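Local structure of putative succinylglutamate desuccinylase / aspartoacylase (Shewanella amazonensis, 3FMC) at residues Ala32-Val36 against Leu265-Val270; Asn101-Asp106 against Phe206-Met210; Gln192-Tyr198 against Pro277-Tyr283; Val301-Gly305 against Glu357-Val361. The protein is a putative zinc-dependent hydrolase of the succinylglutamate desuccinylase/aspartoacylase family, probably acting on ester or related acyl bonds. All coordinates share one frame; numbering follows the deposited sequence.

Contact 1. Residues Ala32-Val36 against Leu265-Val270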
loop_
_atom_site.group_PDB
_atom_site.type_symbol
_atom_site.label_atom_id
_atom_site.label_comp_id
_atom_site.label_asym_id
_atom_site.label_seq_id
_atom_site.Cartn_x
_atom_site.Cartn_y
_atom_site.Cartn_z
ATOM N N ALA C 32 -41.433 15.803 21.271
ATOM C CA ALA C 32 -41.921 14.675 20.534
ATOM C C ALA C 32 -41.356 14.635 19.139
ATOM O O ALA C 32 -41.905 13.908 18.288
ATOM C CB ALA C 32 -43.459 14.705 20.474
ATOM N N GLY C 33 -40.290 15.394 18.889
ATOM C CA GLY C 33 -39.699 15.433 17.560
ATOM C C GLY C 33 -39.037 14.105 17.197
ATOM O O GLY C 33 -38.781 13.269 18.080
ATOM N N PRO C 34 -38.796 13.879 15.901
ATOM C CA PRO C 34 -38.111 12.645 15.548
ATOM C C PRO C 34 -36.670 12.625 16.068
ATOM O O PRO C 34 -36.072 13.694 16.265
ATOM C CB PRO C 34 -38.072 12.667 14.008
ATOM C CG PRO C 34 -39.041 13.746 13.572
ATOM C CD PRO C 34 -39.134 14.709 14.725
ATOM N N SER C 35 -36.130 11.424 16.251
ATOM C CA SER C 35 -34.727 11.253 16.656
ATOM C C SER C 35 -33.853 11.158 15.407
ATOM O O SER C 35 -34.254 10.637 14.354
ATOM C CB SER C 35 -34.518 10.030 17.535
ATOM O OG SER C 35 -34.953 8.850 16.893
ATOM N N VAL C 36 -32.632 11.628 15.548
ATOM C CA VAL C 36 -31.708 11.713 14.408
ATOM C C VAL C 36 -30.358 11.107 14.804
ATOM O O VAL C 36 -29.830 11.350 15.914
ATOM C CB VAL C 36 -31.473 13.167 13.995
ATOM C CG1 VAL C 36 -30.645 13.268 12.701
ATOM C CG2 VAL C 36 -32.857 13.917 13.840
ATOM N N LEU C 265 -33.938 19.462 9.379
ATOM C CA LEU C 265 -34.325 19.217 10.784
ATOM C C LEU C 265 -35.530 20.101 11.191
ATOM O O LEU C 265 -36.412 19.635 11.900
ATOM C CB LEU C 265 -33.114 19.462 11.683
ATOM C CG LEU C 265 -31.907 18.529 11.481
ATOM C CD1 LEU C 265 -30.843 18.750 12.558
ATOM C CD2 LEU C 265 -32.360 17.095 11.402
ATOM N N SER C 266 -35.545 21.361 10.762
ATOM C CA SER C 266 -36.714 22.248 11.012
ATOM C C SER C 266 -37.957 21.658 10.321
ATOM O O SER C 266 -39.020 21.482 10.920
ATOM C CB SER C 266 -36.399 23.670 10.529
ATOM O OG SER C 266 -37.530 24.500 10.628
ATOM N N HIS C 267 -37.813 21.332 9.036
ATOM C CA HIS C 267 -38.871 20.648 8.292
ATOM C C HIS C 267 -39.466 19.428 9.000
ATOM O O HIS C 267 -40.687 19.237 9.021
ATOM C CB HIS C 267 -38.381 20.336 6.857
ATOM C CG HIS C 267 -39.147 19.251 6.167
ATOM N ND1 HIS C 267 -40.471 19.374 5.806
ATOM C CD2 HIS C 267 -38.739 18.047 5.698
ATOM C CE1 HIS C 267 -40.861 18.264 5.206
ATOM N NE2 HIS C 267 -39.821 17.444 5.117
ATOM N N ARG C 268 -38.615 18.574 9.584
ATOM C CA ARG C 268 -39.065 17.373 10.279
ATOM C C ARG C 268 -39.438 17.576 11.741
ATOM O O ARG C 268 -39.819 16.632 12.419
ATOM C CB ARG C 268 -37.977 16.295 10.187
ATOM C CG ARG C 268 -37.645 15.846 8.749
ATOM C CD ARG C 268 -38.820 15.197 8.120
ATOM N NE ARG C 268 -39.390 14.185 9.001
ATOM C CZ ARG C 268 -38.987 12.918 9.040
ATOM N NH1 ARG C 268 -38.034 12.480 8.229
ATOM N NH2 ARG C 268 -39.574 12.080 9.861
ATOM N N GLY C 269 -39.345 18.798 12.219
ATOM C CA GLY C 269 -39.717 19.110 13.588
ATOM C C GLY C 269 -38.799 18.602 14.653
ATOM O O GLY C 269 -39.228 18.385 15.792
ATOM N N VAL C 270 -37.527 18.447 14.292
ATOM C CA VAL C 270 -36.484 18.029 15.228
ATOM C C VAL C 270 -36.049 19.225 16.048
ATOM O O VAL C 270 -35.732 19.069 17.216
ATOM C CB VAL C 270 -35.270 17.431 14.462
ATOM C CG1 VAL C 270 -34.070 17.215 15.464
ATOM C CG2 VAL C 270 -35.691 16.153 13.731
#
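Pro34 lays its ring over the C-terminal end of helix 251-267, with CG and CD both turned to the Arg268 carbonyl: Pro34 CD is 3.1 Å from Arg268 O, and Pro34 CG almost as near. The ring thus rests on backbone, while the Arg268 side chain, bent at chi2 and chi3, curls back and brings NH2 to 4.1 Å from Pro34 CG, neither squarely over the guanidinium face nor at its edge. The polar end of Arg268 has its main partner elsewhere, NH1 bonding to Tyr264 OH one turn earlier. The helix finishes in a Schellman motif, Gly269 at positive phi with Gly269 N bonded to Ser266 O and Val270 N to Leu265 O. This turn presents the Gly269 carbonyl to Gly33, whose CA makes a CA-H...O contact of 3.5 Å with Gly269 O. An alanine in place of Pro34 would lose CG and CD, and is likely to leave a gap over the Arg268 carbonyl and beside Val270 CG2. Further in, Val36 and Val270 meet at an angle through their CG2 methyls, Val36 CG2 to Val270 CG2 being 3.6 Å. In Val36 chi1 of -173° puts CG1 anti to the backbone N and leaves CG2 beside that N, where it also comes to 4.0 Å from Leu265 CD2. Val270 CG2 also touches Pro34 O, a buried carbonyl oxygen with no polar partner in the model. Ile167 of strand 167-174 packs on Pro34, Val36, Arg268 and Val270 alike.

Contact 2. Residues Asn101-Asp106 against Phe206-Met210. With SO4 (sulfate ion), chain K.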
loop_
_atom_site.group_PDB
_atom_site.type_symbol
_atom_site.label_atom_id
_atom_site.label_comp_id
_atom_site.label_asym_id
_atom_site.label_seq_id
_atom_site.Cartn_x
_atom_site.Cartn_y
_atom_site.Cartn_z
ATOM N N ASN C 101 -18.038 0.459 3.528
ATOM C CA ASN C 101 -19.459 0.776 3.286
ATOM C C ASN C 101 -20.171 -0.270 2.441
ATOM O O ASN C 101 -21.197 -0.006 1.775
ATOM C CB ASN C 101 -19.553 2.185 2.705
ATOM C CG ASN C 101 -20.972 2.750 2.724
ATOM O OD1 ASN C 101 -21.697 2.636 3.712
ATOM N ND2 ASN C 101 -21.336 3.418 1.631
ATOM N N ARG C 102 -19.614 -1.475 2.434
ATOM C CA ARG C 102 -20.285 -2.627 1.851
ATOM C C ARG C 102 -20.444 -3.704 2.933
ATOM O O ARG C 102 -20.838 -4.814 2.636
ATOM C CB ARG C 102 -19.515 -3.188 0.672
ATOM C CG ARG C 102 -19.526 -2.263 -0.508
ATOM C CD ARG C 102 -20.924 -1.961 -1.041
ATOM N NE ARG C 102 -20.732 -1.084 -2.193
ATOM C CZ ARG C 102 -20.598 0.246 -2.123
ATOM N NH1 ARG C 102 -20.796 0.904 -0.991
ATOM N NH2 ARG C 102 -20.333 0.925 -3.234
ATOM N N GLU C 103 -20.148 -3.355 4.186
ATOM C CA GLU C 103 -20.197 -4.316 5.303
ATOM C C GLU C 103 -21.443 -4.293 6.187
ATOM O O GLU C 103 -21.527 -4.987 7.202
ATOM C CB GLU C 103 -18.954 -4.089 6.149
ATOM C CG GLU C 103 -17.682 -4.653 5.529
ATOM C CD GLU C 103 -17.505 -6.133 5.764
ATOM O OE1 GLU C 103 -18.518 -6.876 5.965
ATOM O OE2 GLU C 103 -16.330 -6.545 5.770
ATOM N N TYR C 104 -22.453 -3.523 5.806
ATOM C CA TYR C 104 -23.657 -3.467 6.672
ATOM C C TYR C 104 -24.475 -4.751 6.560
ATOM O O TYR C 104 -24.299 -5.543 5.638
ATOM C CB TYR C 104 -24.469 -2.171 6.433
ATOM C CG TYR C 104 -23.726 -0.907 6.887
ATOM C CD1 TYR C 104 -23.849 -0.426 8.180
ATOM C CD2 TYR C 104 -22.871 -0.219 6.042
ATOM C CE1 TYR C 104 -23.194 0.664 8.614
ATOM C CE2 TYR C 104 -22.190 0.890 6.471
ATOM C CZ TYR C 104 -22.333 1.339 7.774
ATOM O OH TYR C 104 -21.672 2.495 8.146
ATOM N N LEU C 105 -25.395 -4.928 7.494
ATOM C CA LEU C 105 -26.161 -6.142 7.645
ATOM C C LEU C 105 -27.516 -6.064 6.979
ATOM O O LEU C 105 -28.286 -5.161 7.294
ATOM C CB LEU C 105 -26.371 -6.380 9.144
ATOM C CG LEU C 105 -27.174 -7.619 9.576
ATOM C CD1 LEU C 105 -26.658 -8.894 8.904
ATOM C CD2 LEU C 105 -27.207 -7.714 11.118
ATOM N N ASP C 106 -27.756 -6.955 6.013
ATOM C CA ASP C 106 -29.056 -7.104 5.334
ATOM C C ASP C 106 -29.807 -8.064 6.206
ATOM O O ASP C 106 -29.387 -9.213 6.386
ATOM C CB ASP C 106 -28.870 -7.724 3.965
ATOM C CG ASP C 106 -30.129 -7.653 3.049
ATOM O OD1 ASP C 106 -31.116 -6.959 3.338
ATOM O OD2 ASP C 106 -30.085 -8.288 1.974
ATOM N N PHE C 206 -30.966 -3.541 -1.243
ATOM C CA PHE C 206 -29.803 -3.563 -0.367
ATOM C C PHE C 206 -28.514 -3.844 -1.129
ATOM O O PHE C 206 -28.375 -4.889 -1.783
ATOM C CB PHE C 206 -29.974 -4.604 0.711
ATOM C CG PHE C 206 -28.852 -4.639 1.668
ATOM C CD1 PHE C 206 -28.866 -3.831 2.803
ATOM C CD2 PHE C 206 -27.762 -5.457 1.437
ATOM C CE1 PHE C 206 -27.825 -3.856 3.685
ATOM C CE2 PHE C 206 -26.717 -5.492 2.349
ATOM C CZ PHE C 206 -26.754 -4.696 3.462
ATOM N N GLY C 207 -27.564 -2.924 -1.018
ATOM C CA GLY C 207 -26.286 -3.072 -1.664
ATOM C C GLY C 207 -25.072 -2.964 -0.747
ATOM O O GLY C 207 -23.992 -2.685 -1.228
ATOM N N GLY C 208 -25.265 -3.152 0.561
ATOM C CA GLY C 208 -24.184 -3.186 1.534
ATOM C C GLY C 208 -23.901 -1.911 2.318
ATOM O O GLY C 208 -23.174 -1.968 3.284
ATOM N N ALA C 209 -24.512 -0.795 1.918
ATOM C CA ALA C 209 -24.284 0.525 2.501
ATOM C C ALA C 209 -25.195 0.866 3.683
ATOM O O ALA C 209 -26.230 0.274 3.867
ATOM C CB ALA C 209 -24.410 1.636 1.399
HETATM N N MSE C 210 -24.788 1.859 4.468
HETATM C CA MSE C 210 -25.559 2.248 5.672
HETATM C C MSE C 210 -26.985 2.689 5.371
HETATM O O MSE C 210 -27.910 2.276 6.073
HETATM C CB MSE C 210 -24.865 3.406 6.382
HETATM C CG MSE C 210 -25.755 4.081 7.488
HETATM SE SE MSE C 210 -26.390 2.903 8.866
HETATM C CE MSE C 210 -25.060 3.432 10.177
HETATM S S SO4 K . -19.578 4.255 -1.832
HETATM O O1 SO4 K . -19.292 3.238 -0.797
HETATM O O2 SO4 K . -19.497 3.627 -3.149
HETATM O O3 SO4 K . -18.673 5.446 -1.818
HETATM O O4 SO4 K . -20.934 4.768 -1.570
#
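Two loops of the catalytic domain meet beside a sulfate and His43, Glu46 and His172, whose donor atoms converge on one point, consistent with the zinc site of this family, here without metal. Asn101, which touches His43 and His172, bonds through OD1 to Met210 N (3.3 Å), at the first turn of helix 210-227. With CG anti to the backbone N (chi1 -166°), the Asn101 amide points its other end at the anion, ND2 donating almost straight to sulfate O1. Arg102 shares that oxygen through NH1 (2.8 Å to sulfate O1) and reaches sulfate O2 with NH2, while NH1 also bonds to Asn101 O from above its carbonyl plane. Arg91 and Asn99 also bond to the sulfate, which probably came from the crystallisation liquor. Tyr104 N donates to Gly208 O (3.0 Å), Tyr104 OH bonds to Gln39 NE2, and the Tyr104 ring receives CB of selenomethionine Met210 over one face, 3.8 Å from its centroid; the selenium sits obliquely in a Met-aromatic contact. A serine at Tyr104 would remove this ring, and would probably open a gap over Met210 and leave Gln39 without this partner. The Asp106 carboxylate lies stacked on the Phe206 ring, planes 5° apart, with Asp106 CB 3.5 Å from the centroid; Gly208 N approaches the opposite face. Helix 150-163 packs against Tyr104 through Ala155 and Leu158, and strand 36-40 meets Met210 through Tyr37.

Contact 3. Residues Gln192-Tyr198 against Pro277-Tyr283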
loop_
_atom_site.group_PDB
_atom_site.type_symbol
_atom_site.label_atom_id
_atom_site.label_comp_id
_atom_site.label_asym_id
_atom_site.label_seq_id
_atom_site.Cartn_x
_atom_site.Cartn_y
_atom_site.Cartn_z
ATOM N N GLN C 192 -35.405 18.823 -1.369
ATOM C CA GLN C 192 -35.821 20.230 -1.378
ATOM C C GLN C 192 -35.327 21.020 -0.168
ATOM O O GLN C 192 -35.296 22.239 -0.239
ATOM C CB GLN C 192 -37.354 20.354 -1.470
ATOM C CG GLN C 192 -37.979 19.748 -2.710
ATOM C CD GLN C 192 -37.538 20.432 -3.998
ATOM O OE1 GLN C 192 -37.483 21.654 -4.085
ATOM N NE2 GLN C 192 -37.232 19.632 -5.011
ATOM N N TYR C 193 -34.887 20.342 0.901
ATOM C CA TYR C 193 -34.480 21.013 2.160
ATOM C C TYR C 193 -32.997 21.187 2.328
ATOM O O TYR C 193 -32.533 22.181 2.918
ATOM C CB TYR C 193 -35.132 20.295 3.354
ATOM C CG TYR C 193 -36.622 20.284 3.206
ATOM C CD1 TYR C 193 -37.394 21.419 3.507
ATOM C CD2 TYR C 193 -37.270 19.193 2.694
ATOM C CE1 TYR C 193 -38.762 21.428 3.304
ATOM C CE2 TYR C 193 -38.634 19.191 2.503
ATOM C CZ TYR C 193 -39.378 20.308 2.813
ATOM O OH TYR C 193 -40.748 20.241 2.599
ATOM N N PHE C 194 -32.213 20.233 1.816
ATOM C CA PHE C 194 -30.767 20.349 1.876
ATOM C C PHE C 194 -30.266 21.370 0.822
ATOM O O PHE C 194 -31.038 21.782 -0.045
ATOM C CB PHE C 194 -30.101 18.973 1.669
ATOM C CG PHE C 194 -30.462 17.959 2.730
ATOM C CD1 PHE C 194 -29.740 17.881 3.914
ATOM C CD2 PHE C 194 -31.515 17.092 2.551
ATOM C CE1 PHE C 194 -30.086 16.955 4.891
ATOM C CE2 PHE C 194 -31.844 16.148 3.522
ATOM C CZ PHE C 194 -31.120 16.080 4.676
ATOM N N SER C 195 -29.011 21.781 0.963
ATOM C CA SER C 195 -28.322 22.716 0.061
ATOM C C SER C 195 -27.399 21.925 -0.903
ATOM O O SER C 195 -26.180 22.160 -0.990
ATOM C CB SER C 195 -27.513 23.702 0.894
ATOM O OG SER C 195 -28.397 24.413 1.759
ATOM N N ILE C 196 -28.037 21.004 -1.623
ATOM C CA ILE C 196 -27.333 20.087 -2.513
ATOM C C ILE C 196 -27.962 20.128 -3.912
ATOM O O ILE C 196 -29.121 19.726 -4.101
ATOM C CB ILE C 196 -27.340 18.673 -1.906
ATOM C CG1 ILE C 196 -26.645 18.711 -0.516
ATOM C CG2 ILE C 196 -26.587 17.703 -2.857
ATOM C CD1 ILE C 196 -26.641 17.422 0.307
ATOM N N PRO C 197 -27.172 20.563 -4.905
ATOM C CA PRO C 197 -27.688 20.754 -6.273
ATOM C C PRO C 197 -28.076 19.482 -7.022
ATOM O O PRO C 197 -28.928 19.535 -7.885
ATOM C CB PRO C 197 -26.540 21.526 -6.959
ATOM C CG PRO C 197 -25.295 21.120 -6.252
ATOM C CD PRO C 197 -25.737 20.885 -4.801
ATOM N N TYR C 198 -27.473 18.331 -6.688
ATOM C CA TYR C 198 -27.706 17.087 -7.445
ATOM C C TYR C 198 -28.050 15.915 -6.564
ATOM O O TYR C 198 -27.320 15.597 -5.618
ATOM C CB TYR C 198 -26.466 16.795 -8.314
ATOM C CG TYR C 198 -26.278 17.848 -9.405
ATOM C CD1 TYR C 198 -27.115 17.854 -10.523
ATOM C CD2 TYR C 198 -25.360 18.865 -9.286
ATOM C CE1 TYR C 198 -27.010 18.829 -11.492
ATOM C CE2 TYR C 198 -25.233 19.834 -10.291
ATOM C CZ TYR C 198 -26.080 19.800 -11.376
ATOM O OH TYR C 198 -25.993 20.736 -12.401
ATOM N N PRO C 277 -35.429 26.301 3.439
ATOM C CA PRO C 277 -34.382 25.879 2.505
ATOM C C PRO C 277 -33.758 27.018 1.733
ATOM O O PRO C 277 -34.450 28.018 1.392
ATOM C CB PRO C 277 -35.135 24.973 1.519
ATOM C CG PRO C 277 -36.303 24.525 2.242
ATOM C CD PRO C 277 -36.718 25.712 3.078
ATOM N N LYS C 278 -32.456 26.874 1.484
ATOM C CA LYS C 278 -31.719 27.830 0.679
ATOM C C LYS C 278 -32.314 27.806 -0.714
ATOM O O LYS C 278 -32.563 26.730 -1.261
ATOM C CB LYS C 278 -30.266 27.451 0.612
ATOM C CG LYS C 278 -29.410 28.395 -0.199
ATOM C CD LYS C 278 -27.981 27.899 -0.200
ATOM C CE LYS C 278 -27.060 28.791 -1.036
ATOM N NZ LYS C 278 -25.794 28.062 -1.270
ATOM N N PRO C 279 -32.610 28.996 -1.289
ATOM C CA PRO C 279 -33.147 28.937 -2.647
ATOM C C PRO C 279 -31.966 28.621 -3.635
ATOM O O PRO C 279 -30.852 29.172 -3.521
ATOM C CB PRO C 279 -33.793 30.324 -2.840
ATOM C CG PRO C 279 -33.118 31.196 -1.884
ATOM C CD PRO C 279 -32.490 30.382 -0.794
HETATM N N MSE C 280 -32.210 27.634 -4.498
HETATM C CA MSE C 280 -31.229 27.150 -5.485
HETATM C C MSE C 280 -31.943 26.139 -6.353
HETATM O O MSE C 280 -32.966 25.577 -5.953
HETATM C CB MSE C 280 -29.999 26.518 -4.817
HETATM C CG MSE C 280 -30.322 25.366 -3.891
HETATM SE SE MSE C 280 -28.763 24.716 -3.032
HETATM C CE MSE C 280 -28.104 23.691 -4.467
ATOM N N LYS C 281 -31.439 25.922 -7.569
ATOM C CA LYS C 281 -32.046 24.911 -8.460
ATOM C C LYS C 281 -31.555 23.565 -7.953
ATOM O O LYS C 281 -30.404 23.454 -7.515
ATOM C CB LYS C 281 -31.614 25.082 -9.915
ATOM C CG LYS C 281 -32.194 26.290 -10.618
ATOM C CD LYS C 281 -33.588 26.024 -11.140
ATOM C CE LYS C 281 -33.973 27.086 -12.154
ATOM N NZ LYS C 281 -33.640 28.456 -11.649
ATOM N N ARG C 282 -32.461 22.599 -7.961
ATOM C CA ARG C 282 -32.177 21.262 -7.469
ATOM C C ARG C 282 -32.546 20.269 -8.511
ATOM O O ARG C 282 -33.716 20.188 -8.952
ATOM C CB ARG C 282 -32.921 20.992 -6.165
ATOM C CG ARG C 282 -32.333 21.779 -4.995
ATOM C CD ARG C 282 -33.185 21.565 -3.718
ATOM N NE ARG C 282 -32.575 22.226 -2.569
ATOM C CZ ARG C 282 -32.859 23.480 -2.185
ATOM N NH1 ARG C 282 -33.744 24.195 -2.852
ATOM N NH2 ARG C 282 -32.235 24.026 -1.151
ATOM N N TYR C 283 -31.560 19.437 -8.869
ATOM C CA TYR C 283 -31.764 18.460 -9.915
ATOM C C TYR C 283 -31.614 17.051 -9.401
ATOM O O TYR C 283 -30.997 16.832 -8.362
ATOM C CB TYR C 283 -30.751 18.672 -11.038
ATOM C CG TYR C 283 -30.876 20.037 -11.662
ATOM C CD1 TYR C 283 -31.795 20.287 -12.683
ATOM C CD2 TYR C 283 -30.107 21.062 -11.214
ATOM C CE1 TYR C 283 -31.912 21.560 -13.231
ATOM C CE2 TYR C 283 -30.213 22.312 -11.756
ATOM C CZ TYR C 283 -31.103 22.547 -12.761
ATOM O OH TYR C 283 -31.188 23.847 -13.213
HETATM O O HOH W 1 -35.814 23.411 -5.393
HETATM O O HOH W 2 -30.983 24.531 2.404
HETATM O O HOH W 3 -30.838 18.075 -5.656
#
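Arg282, with Tyr283 and Gln192 the most buried by this contact, reaches across to Gln192-Tyr198 just before two parallel strands, 198-202 and 283-286, begin to pair. Its chain, extended from CG to NE, carries the guanidinium alongside the backbone of the other segment, where NE and NH2 grip Phe194 O side-on: Arg282 NE to Phe194 O is 3.0 Å and Arg282 NH2 to the same oxygen 2.8 Å, both close to the guanidinium plane. NH2 makes a further bond, to Lys278 O (2.7 Å), in that carbonyl's plane, tying Arg282 back to its own loop. The flat group is sandwiched as well, with Gln192 O 3.4 Å above one face and CG of selenomethionine Met280 over the other, and these bonds and contacts together are likely to hold its rotation. Gln192 joins the same patch through its side chain, OE1 taking a bond from a water that is weakly bound by Arg282 NH1. Its carbonyl oxygen also meets Pro277 CB, beside the packing of Pro277 CG on Tyr193 CD1. Tyr283 opens the strand pairing: its N donates nearly straight to Pro197 O, at 169°. Both tyrosines of the Tyr198-Tyr283 bridge have CG anti to the carbonyl carbon (chi1 -66° and -60°), so their side chains run the same way on one side of the sheet; the rings are near parallel but barely overlap, centroids 5.7 Å apart. A water links Ile196 O to Tyr283 O, and Met280 CE packs tightly on Pro197, 3.5 Å from Pro197 CA.

Contact 4. Residues Val301-Gly305 against Glu357-Val361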
loop_
_atom_site.group_PDB
_atom_site.type_symbol
_atom_site.label_atom_id
_atom_site.label_comp_id
_atom_site.label_asym_id
_atom_site.label_seq_id
_atom_site.Cartn_x
_atom_site.Cartn_y
_atom_site.Cartn_z
ATOM N N VAL C 301 -3.819 12.645 -17.654
ATOM C CA VAL C 301 -5.068 13.348 -17.842
ATOM C C VAL C 301 -5.142 14.754 -17.306
ATOM O O VAL C 301 -4.769 15.028 -16.153
ATOM C CB VAL C 301 -6.181 12.502 -17.108
ATOM C CG1 VAL C 301 -7.554 13.120 -17.280
ATOM C CG2 VAL C 301 -6.174 11.027 -17.618
ATOM N N GLU C 302 -5.631 15.636 -18.170
ATOM C CA GLU C 302 -5.984 17.003 -17.798
ATOM C C GLU C 302 -7.515 16.999 -17.779
ATOM O O GLU C 302 -8.148 16.761 -18.802
ATOM C CB GLU C 302 -5.434 18.002 -18.813
ATOM C CG GLU C 302 -5.770 19.430 -18.503
ATOM C CD GLU C 302 -5.158 20.401 -19.519
ATOM O OE1 GLU C 302 -5.278 20.161 -20.751
ATOM O OE2 GLU C 302 -4.593 21.385 -19.054
ATOM N N TYR C 303 -8.122 17.233 -16.625
ATOM C CA TYR C 303 -9.588 17.128 -16.481
ATOM C C TYR C 303 -10.200 18.416 -17.021
ATOM O O TYR C 303 -9.858 19.494 -16.553
ATOM C CB TYR C 303 -9.995 16.902 -14.984
ATOM C CG TYR C 303 -9.538 15.538 -14.541
ATOM C CD1 TYR C 303 -10.306 14.413 -14.813
ATOM C CD2 TYR C 303 -8.305 15.355 -13.948
ATOM C CE1 TYR C 303 -9.874 13.137 -14.464
ATOM C CE2 TYR C 303 -7.847 14.070 -13.595
ATOM C CZ TYR C 303 -8.642 12.975 -13.862
ATOM O OH TYR C 303 -8.183 11.704 -13.578
ATOM N N LEU C 304 -11.093 18.292 -17.992
ATOM C CA LEU C 304 -11.775 19.484 -18.570
ATOM C C LEU C 304 -13.202 19.637 -18.076
ATOM O O LEU C 304 -13.666 20.752 -17.866
ATOM C CB LEU C 304 -11.746 19.401 -20.089
ATOM C CG LEU C 304 -10.371 19.238 -20.740
ATOM C CD1 LEU C 304 -10.477 18.969 -22.245
ATOM C CD2 LEU C 304 -9.459 20.402 -20.433
ATOM N N GLY C 305 -13.910 18.542 -17.893
ATOM C CA GLY C 305 -15.311 18.566 -17.422
ATOM C C GLY C 305 -15.290 18.942 -15.962
ATOM O O GLY C 305 -14.705 18.230 -15.149
ATOM N N GLU C 357 -11.509 4.326 -13.548
ATOM C CA GLU C 357 -12.760 5.091 -13.595
ATOM C C GLU C 357 -12.422 6.581 -13.589
ATOM O O GLU C 357 -11.923 7.123 -12.603
ATOM C CB GLU C 357 -13.653 4.730 -12.442
ATOM C CG GLU C 357 -15.036 5.428 -12.457
ATOM C CD GLU C 357 -15.747 5.288 -11.125
ATOM O OE1 GLU C 357 -16.257 4.195 -10.775
ATOM O OE2 GLU C 357 -15.800 6.299 -10.427
ATOM N N LEU C 358 -12.695 7.231 -14.704
ATOM C CA LEU C 358 -12.389 8.656 -14.865
ATOM C C LEU C 358 -13.445 9.574 -14.252
ATOM O O LEU C 358 -13.088 10.495 -13.533
ATOM C CB LEU C 358 -12.169 9.033 -16.339
ATOM C CG LEU C 358 -10.811 8.761 -16.956
ATOM C CD1 LEU C 358 -10.916 8.953 -18.489
ATOM C CD2 LEU C 358 -9.715 9.673 -16.335
ATOM N N TYR C 359 -14.712 9.330 -14.531
ATOM C CA TYR C 359 -15.796 10.139 -13.994
ATOM C C TYR C 359 -17.015 9.316 -13.686
ATOM O O TYR C 359 -17.157 8.227 -14.209
ATOM C CB TYR C 359 -16.276 11.169 -15.057
ATOM C CG TYR C 359 -15.481 12.467 -15.258
ATOM C CD1 TYR C 359 -14.325 12.498 -16.024
ATOM C CD2 TYR C 359 -15.951 13.680 -14.759
ATOM C CE1 TYR C 359 -13.614 13.653 -16.242
ATOM C CE2 TYR C 359 -15.281 14.852 -14.996
ATOM C CZ TYR C 359 -14.115 14.851 -15.743
ATOM O OH TYR C 359 -13.414 16.006 -15.971
ATOM N N LYS C 360 -17.847 9.827 -12.772
ATOM C CA LYS C 360 -19.237 9.387 -12.625
ATOM C C LYS C 360 -20.107 10.588 -13.085
ATOM O O LYS C 360 -19.851 11.750 -12.715
ATOM C CB LYS C 360 -19.581 8.899 -11.245
ATOM C CG LYS C 360 -18.907 7.569 -10.907
ATOM C CD LYS C 360 -19.443 7.099 -9.572
ATOM C CE LYS C 360 -18.776 5.914 -9.112
ATOM N NZ LYS C 360 -19.549 5.468 -7.922
ATOM N N VAL C 361 -21.085 10.273 -13.929
ATOM C CA VAL C 361 -21.914 11.252 -14.601
ATOM C C VAL C 361 -23.398 10.966 -14.469
ATOM O O VAL C 361 -23.848 9.863 -14.754
ATOM C CB VAL C 361 -21.545 11.261 -16.127
ATOM C CG1 VAL C 361 -22.365 12.319 -16.891
ATOM C CG2 VAL C 361 -20.055 11.486 -16.292
#
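Tyr359, its CG anti to the carbonyl carbon (chi1 -81°), extends its ring to Gly305, where Tyr359 OH donates to Gly305 O at 2.7 Å, in the carbonyl plane and on a lone pair. Next to this bond the rings of Tyr303 and Tyr359 run past each other in opposite directions, planes at 59°, with Tyr303 CD1 3.7 Å from Tyr359 CE1. Leu358 CD2 rests obliquely near the hydroxyl end of the Tyr303 ring, 3.9 Å from Tyr303 CE1, and also touches Val301 CG2. Within its own strand Val301 CG1 covers one face of the Tyr303 ring, 3.5 Å above the plane. Strand 299-303 belongs to a four-stranded antiparallel sheet, whereas 357-363 pairs antiparallel with 290-294 and 341-346, so the contact joins different sheets. The segments' axes come within 10.3 Å, their N-to-C directions 21° apart, and side chains bridge the distance, one ending on a backbone carbonyl. Leu358 and Tyr359 lie opposite the single residue Phe293 in a classic beta bulge, which probably helps bring both to Tyr303. Farther out, Ser349 O takes a bond from Tyr303 OH and His346 stacks on the Tyr303 ring, while Leu317 and Pro343 pack against Tyr359.

Contacts 1 and 3 touch, His267 against Tyr193, and their segments alternate along the chain; both use chain around helix 251-267, contact 1 at its C-terminal end and contact 3 in the loop that follows. Contact 2 is nested inside the loop closed by contact 1, yet the two stay about 10 Å apart at their nearest atoms. Contact 4, in series after the others, is buried and joins strands; contacts 1, 2 and 3 are partly buried. Chemistry differs accordingly: contact 1 is mainly apolar, contact 2 joins two loops by bonds to backbone atoms and aromatic packing, beside a crystallisation sulfate, contact 3 combines arginine-to-carbonyl bonds, waters and the start of a parallel strand pair, and contact 4 pairs tyrosine packing with one hydroxyl bond.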